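Local coordinates for protein catechol O-methyltransferase (Niastella koreensis, PDB 7CVW) that methylates catechol-like compounds on a ring hydroxyl, transferring the methyl group of S-adenosyl-L-methionine with the help of a magnesium ion and without regiospecificity, at residues L62-L67 with I136-D141. Sequence-based numbering, arbitrary orientation.
Sequences LELGTL and IFIDAD. With MG (magnesium ion), chain C; SAH (S-adenosyl-L-homocysteine), chain E.
Glu63 and Phe137 lie side by side on one face of the sheet, from neighbouring parallel strands, and the carboxylate meets the ring at its edge: OE2 of Glu63 is in the ring plane, 3.5 Å from CD2 of Phe137, with the two planes turned 47° apart. One face of the ring carries CB of Asp139, offset toward the rim. Both CG atoms stand anti to their backbone N (chi1 170° for Glu63, -177° for Phe137), which sends the pair out in the same direction. Ser71 and Thr72 of helix 70-76 and Thr87 hold the carboxylate by hydrogen bonds.

Beneath them the strands are locked in register by nearly straight bonds, Phe137 N to Leu62 O and Leu64 N to Phe137 O, each 2.8 Å. A weak one from Asp139 N to Leu64 O follows where the strands end. The loops beyond exemplify the Rossmann-like principle of binding cofactor at the C-terminal ends of parallel strands. The amino group of S-adenosyl-L-homocysteine donates to both Gly65 O (3.0 Å) and Asp139 OD2 (2.8 Å), bridging the two loops. OD1 of Asp139 binds magnesium at 2.4 Å, with OD2 also near the metal at 2.7 Å, and Asp165, Asn166 and waters complete the site. Gly65 has a positive phi, and a CB there would clash with Asp139 O.

On the other face, Leu62 CD2 touches Ile136 CG2 and Leu64 CB meets Ala140 CB (4.1 Å). Helix 118-128 covers Leu62 and Leu64 and helix 145-154 packs on Leu64, Ile136 and Ile138, while strands 84-89 and 160-165 flank this central pair.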
ATOM      1  N   LEU A  62      -7.961   0.944  15.666  1.00  7.90           N
ATOM      2  CA  LEU A  62      -9.185   0.126  15.852  1.00  8.39           C
ATOM      3  C   LEU A  62      -9.143  -1.008  14.855  1.00  8.83           C
ATOM      4  O   LEU A  62      -8.932  -0.744  13.669  1.00  9.30           O
ATOM      5  CB  LEU A  62     -10.438   0.977  15.628  1.00  8.66           C
ATOM      6  CG  LEU A  62     -11.788   0.263  15.666  1.00  8.66           C
ATOM      7  CD1 LEU A  62     -12.075  -0.380  17.014  1.00  8.41           C
ATOM      8  CD2 LEU A  62     -12.877   1.255  15.355  1.00  9.12           C
ATOM      9  N   GLU A  63      -9.413  -2.225  15.314  1.00  8.55           N
ATOM     10  CA  GLU A  63      -9.510  -3.403  14.423  1.00  8.99           C
ATOM     11  C   GLU A  63     -10.855  -4.090  14.633  1.00  8.64           C
ATOM     12  O   GLU A  63     -11.295  -4.244  15.788  1.00  9.64           O
ATOM     13  CB  GLU A  63      -8.381  -4.376  14.720  1.00 10.06           C
ATOM     14  CG  GLU A  63      -8.525  -5.720  14.037  1.00 11.19           C
ATOM     15  CD  GLU A  63      -7.325  -6.610  14.305  1.00 13.95           C
ATOM     16  OE1 GLU A  63      -7.174  -7.055  15.482  1.00 15.40           O
ATOM     17  OE2 GLU A  63      -6.524  -6.842  13.362  1.00 14.51           O
ATOM     18  N   LEU A  64     -11.509  -4.463  13.550  1.00  8.72           N
ATOM     19  CA  LEU A  64     -12.742  -5.289  13.607  1.00  9.07           C
ATOM     20  C   LEU A  64     -12.349  -6.670  13.117  1.00  8.89           C
ATOM     21  O   LEU A  64     -11.931  -6.780  11.959  1.00  8.84           O
ATOM     22  CB  LEU A  64     -13.819  -4.708  12.692  1.00  9.86           C
ATOM     23  CG  LEU A  64     -14.585  -3.498  13.192  1.00 12.49           C
ATOM     24  CD1 LEU A  64     -13.697  -2.415  13.725  1.00 13.77           C
ATOM     25  CD2 LEU A  64     -15.473  -2.942  12.087  1.00 12.25           C
ATOM     26  N   GLY A  65     -12.491  -7.663  13.976  1.00  8.60           N
ATOM     27  CA  GLY A  65     -12.188  -9.042  13.614  1.00  8.67           C
ATOM     28  C   GLY A  65     -10.793  -9.414  14.072  1.00  9.52           C
ATOM     29  O   GLY A  65      -9.817  -9.172  13.342  1.00 10.97           O
ATOM     30  N   THR A  66     -10.675 -10.023  15.240  1.00  9.88           N
ATOM     31  CA  THR A  66      -9.364 -10.337  15.852  1.00  9.07           C
ATOM     32  C   THR A  66      -8.847 -11.713  15.416  1.00  8.68           C
ATOM     33  O   THR A  66      -7.624 -11.844  15.160  1.00  8.23           O
ATOM     34  CB  THR A  66      -9.508 -10.287  17.374  1.00  9.89           C
ATOM     35  OG1 THR A  66     -10.299  -9.161  17.755  1.00 10.76           O
ATOM     36  CG2 THR A  66      -8.163 -10.266  18.064  1.00  9.99           C
ATOM     37  N   LEU A  67      -9.738 -12.687  15.369  1.00  8.07           N
ATOM     38  CA  LEU A  67      -9.332 -14.100  15.168  1.00  7.99           C
ATOM     39  C   LEU A  67      -8.350 -14.476  16.291  1.00  8.80           C
ATOM     40  O   LEU A  67      -8.752 -14.422  17.407  1.00  9.76           O
ATOM     41  CB  LEU A  67      -8.800 -14.355  13.759  1.00  8.16           C
ATOM     42  CG  LEU A  67      -8.643 -15.829  13.387  1.00  8.00           C
ATOM     43  CD1 LEU A  67      -9.991 -16.510  13.287  1.00  8.29           C
ATOM     44  CD2 LEU A  67      -7.929 -15.921  12.054  1.00  8.10           C
ATOM     45  N   ILE A 136      -7.802   2.302  11.038  1.00  8.78           N
ATOM     46  CA  ILE A 136      -8.930   1.375  11.316  1.00  8.66           C
ATOM     47  C   ILE A 136      -8.813   0.231  10.332  1.00  8.40           C
ATOM     48  O   ILE A 136      -8.717   0.518   9.112  1.00  9.54           O
ATOM     49  CB  ILE A 136     -10.294   2.089  11.233  1.00  8.34           C
ATOM     50  CG1 ILE A 136     -10.324   3.301  12.172  1.00  8.65           C
ATOM     51  CG2 ILE A 136     -11.422   1.117  11.536  1.00  8.73           C
ATOM     52  CD1 ILE A 136     -11.583   4.103  12.139  1.00  9.03           C
ATOM     53  N   PHE A 137      -8.796  -0.998  10.834  1.00  7.91           N
ATOM     54  CA  PHE A 137      -8.726  -2.219  10.001  1.00  7.87           C
ATOM     55  C   PHE A 137     -10.051  -2.946  10.127  1.00  8.39           C
ATOM     56  O   PHE A 137     -10.366  -3.454  11.202  1.00  9.10           O
ATOM     57  CB  PHE A 137      -7.519  -3.078  10.382  1.00  7.87           C
ATOM     58  CG  PHE A 137      -7.313  -4.308   9.533  1.00  8.06           C
ATOM     59  CD1 PHE A 137      -7.331  -4.216   8.148  1.00  8.35           C
ATOM     60  CD2 PHE A 137      -7.065  -5.557  10.100  1.00  8.54           C
ATOM     61  CE1 PHE A 137      -7.133  -5.342   7.367  1.00  8.47           C
ATOM     62  CE2 PHE A 137      -6.865  -6.675   9.307  1.00  8.54           C
ATOM     63  CZ  PHE A 137      -6.877  -6.561   7.944  1.00  8.36           C
ATOM     64  N   ILE A 138     -10.820  -2.966   9.049  1.00  7.90           N
ATOM     65  CA  ILE A 138     -12.125  -3.668   8.955  1.00  8.17           C
ATOM     66  C   ILE A 138     -11.883  -5.069   8.397  1.00  7.94           C
ATOM     67  O   ILE A 138     -11.502  -5.202   7.217  1.00  7.58           O
ATOM     68  CB  ILE A 138     -13.103  -2.893   8.080  1.00  8.29           C
ATOM     69  CG1 ILE A 138     -13.294  -1.471   8.606  1.00  8.80           C
ATOM     70  CG2 ILE A 138     -14.411  -3.661   7.978  1.00  8.33           C
ATOM     71  CD1 ILE A 138     -14.213  -0.634   7.757  1.00  9.35           C
ATOM     72  N   ASP A 139     -12.071  -6.081   9.237  1.00  7.74           N
ATOM     73  CA  ASP A 139     -11.753  -7.469   8.829  1.00  7.93           C
ATOM     74  C   ASP A 139     -12.611  -8.460   9.603  1.00  8.25           C
ATOM     75  O   ASP A 139     -12.124  -9.532   9.916  1.00  8.00           O
ATOM     76  CB  ASP A 139     -10.263  -7.754   8.982  1.00  8.15           C
ATOM     77  CG  ASP A 139      -9.861  -8.984   8.195  1.00  8.64           C
ATOM     78  OD1 ASP A 139     -10.573  -9.275   7.168  1.00  9.85           O
ATOM     79  OD2 ASP A 139      -8.842  -9.649   8.612  1.00  8.72           O
ATOM     80  N   ALA A 140     -13.881  -8.137   9.811  1.00  8.11           N
ATOM     81  CA  ALA A 140     -14.730  -9.061  10.594  1.00  8.50           C
ATOM     82  C   ALA A 140     -15.663  -9.814   9.642  1.00  9.06           C
ATOM     83  O   ALA A 140     -15.193 -10.303   8.678  1.00  9.93           O
ATOM     84  CB  ALA A 140     -15.511  -8.276  11.622  1.00  8.80           C
ATOM     85  N   ASP A 141     -16.932  -9.959  10.018  1.00  8.60           N
ATOM     86  CA  ASP A 141     -17.905 -10.545   9.071  1.00  8.76           C
ATOM     87  C   ASP A 141     -18.046  -9.609   7.873  1.00  8.87           C
ATOM     88  O   ASP A 141     -17.797  -8.394   8.019  1.00  9.26           O
ATOM     89  CB  ASP A 141     -19.220 -10.868   9.775  1.00  8.95           C
ATOM     90  CG  ASP A 141     -19.815  -9.734  10.601  1.00  9.61           C
ATOM     91  OD1 ASP A 141     -19.066  -8.835  11.018  1.00  9.28           O
ATOM     92  OD2 ASP A 141     -21.043  -9.754  10.818  1.00 11.40           O
TER
HETATM   93 MG    MG C 301      -9.208 -11.060   6.382  1.00  2.50          MG
HETATM   94  N   SAH E 303      -7.842  -9.801  11.242  1.00 20.00           N
HETATM   95  CA  SAH E 303      -7.600 -11.219  11.571  1.00 20.00           C
HETATM   96  CB  SAH E 303      -8.629 -12.122  10.873  1.00 20.00           C
HETATM   97  CG  SAH E 303     -10.049 -11.836  11.232  1.00 20.00           C
HETATM   98  SD  SAH E 303     -11.011 -13.285  10.636  1.00 20.00           S
HETATM   99  C   SAH E 303      -6.178 -11.542  11.107  1.00 20.00           C
HETATM  100  O   SAH E 303      -5.467 -12.110  11.855  1.00 20.00           O
HETATM  101  OXT SAH E 303      -5.910 -11.206  10.005  1.00 20.00           O
HETATM  102  C5' SAH E 303     -12.704 -12.690  10.943  1.00 20.00           C
HETATM  103  C4' SAH E 303     -13.005 -12.609  12.415  1.00 20.00           C
HETATM  104  O4' SAH E 303     -14.204 -11.837  12.543  1.00 20.00           O
HETATM  105  C3' SAH E 303     -13.296 -13.946  13.132  1.00 20.00           C
HETATM  106  O3' SAH E 303     -12.507 -14.121  14.295  1.00 20.00           O
HETATM  107  C2' SAH E 303     -14.782 -13.859  13.488  1.00 20.00           C
HETATM  108  O2' SAH E 303     -15.129 -14.543  14.661  1.00 20.00           O
HETATM  109  C1' SAH E 303     -14.939 -12.356  13.612  1.00 20.00           C
HETATM  110  N9  SAH E 303     -16.300 -11.878  13.522  1.00 20.00           N
HETATM  111  C8  SAH E 303     -17.346 -12.440  12.853  1.00 20.00           C
HETATM  112  N7  SAH E 303     -18.461 -11.781  12.999  1.00 20.00           N
HETATM  113  C5  SAH E 303     -18.135 -10.717  13.815  1.00 20.00           C
HETATM  114  C6  SAH E 303     -18.881  -9.641  14.334  1.00 20.00           C
HETATM  115  N6  SAH E 303     -20.170  -9.476  14.120  1.00 20.00           N
HETATM  116  N1  SAH E 303     -18.244  -8.769  15.118  1.00 20.00           N
HETATM  117  C2  SAH E 303     -16.943  -8.949  15.343  1.00 20.00           C
HETATM  118  N3  SAH E 303     -16.151  -9.922  14.929  1.00 20.00           N
HETATM  119  C4  SAH E 303     -16.800 -10.770  14.139  1.00 20.00           C
HETATM  120  O   HOH W   1      -7.314 -12.003   7.480  1.00 10.03           O
HETATM  121  O   HOH W   2     -11.081 -12.317   7.460  1.00 11.48           O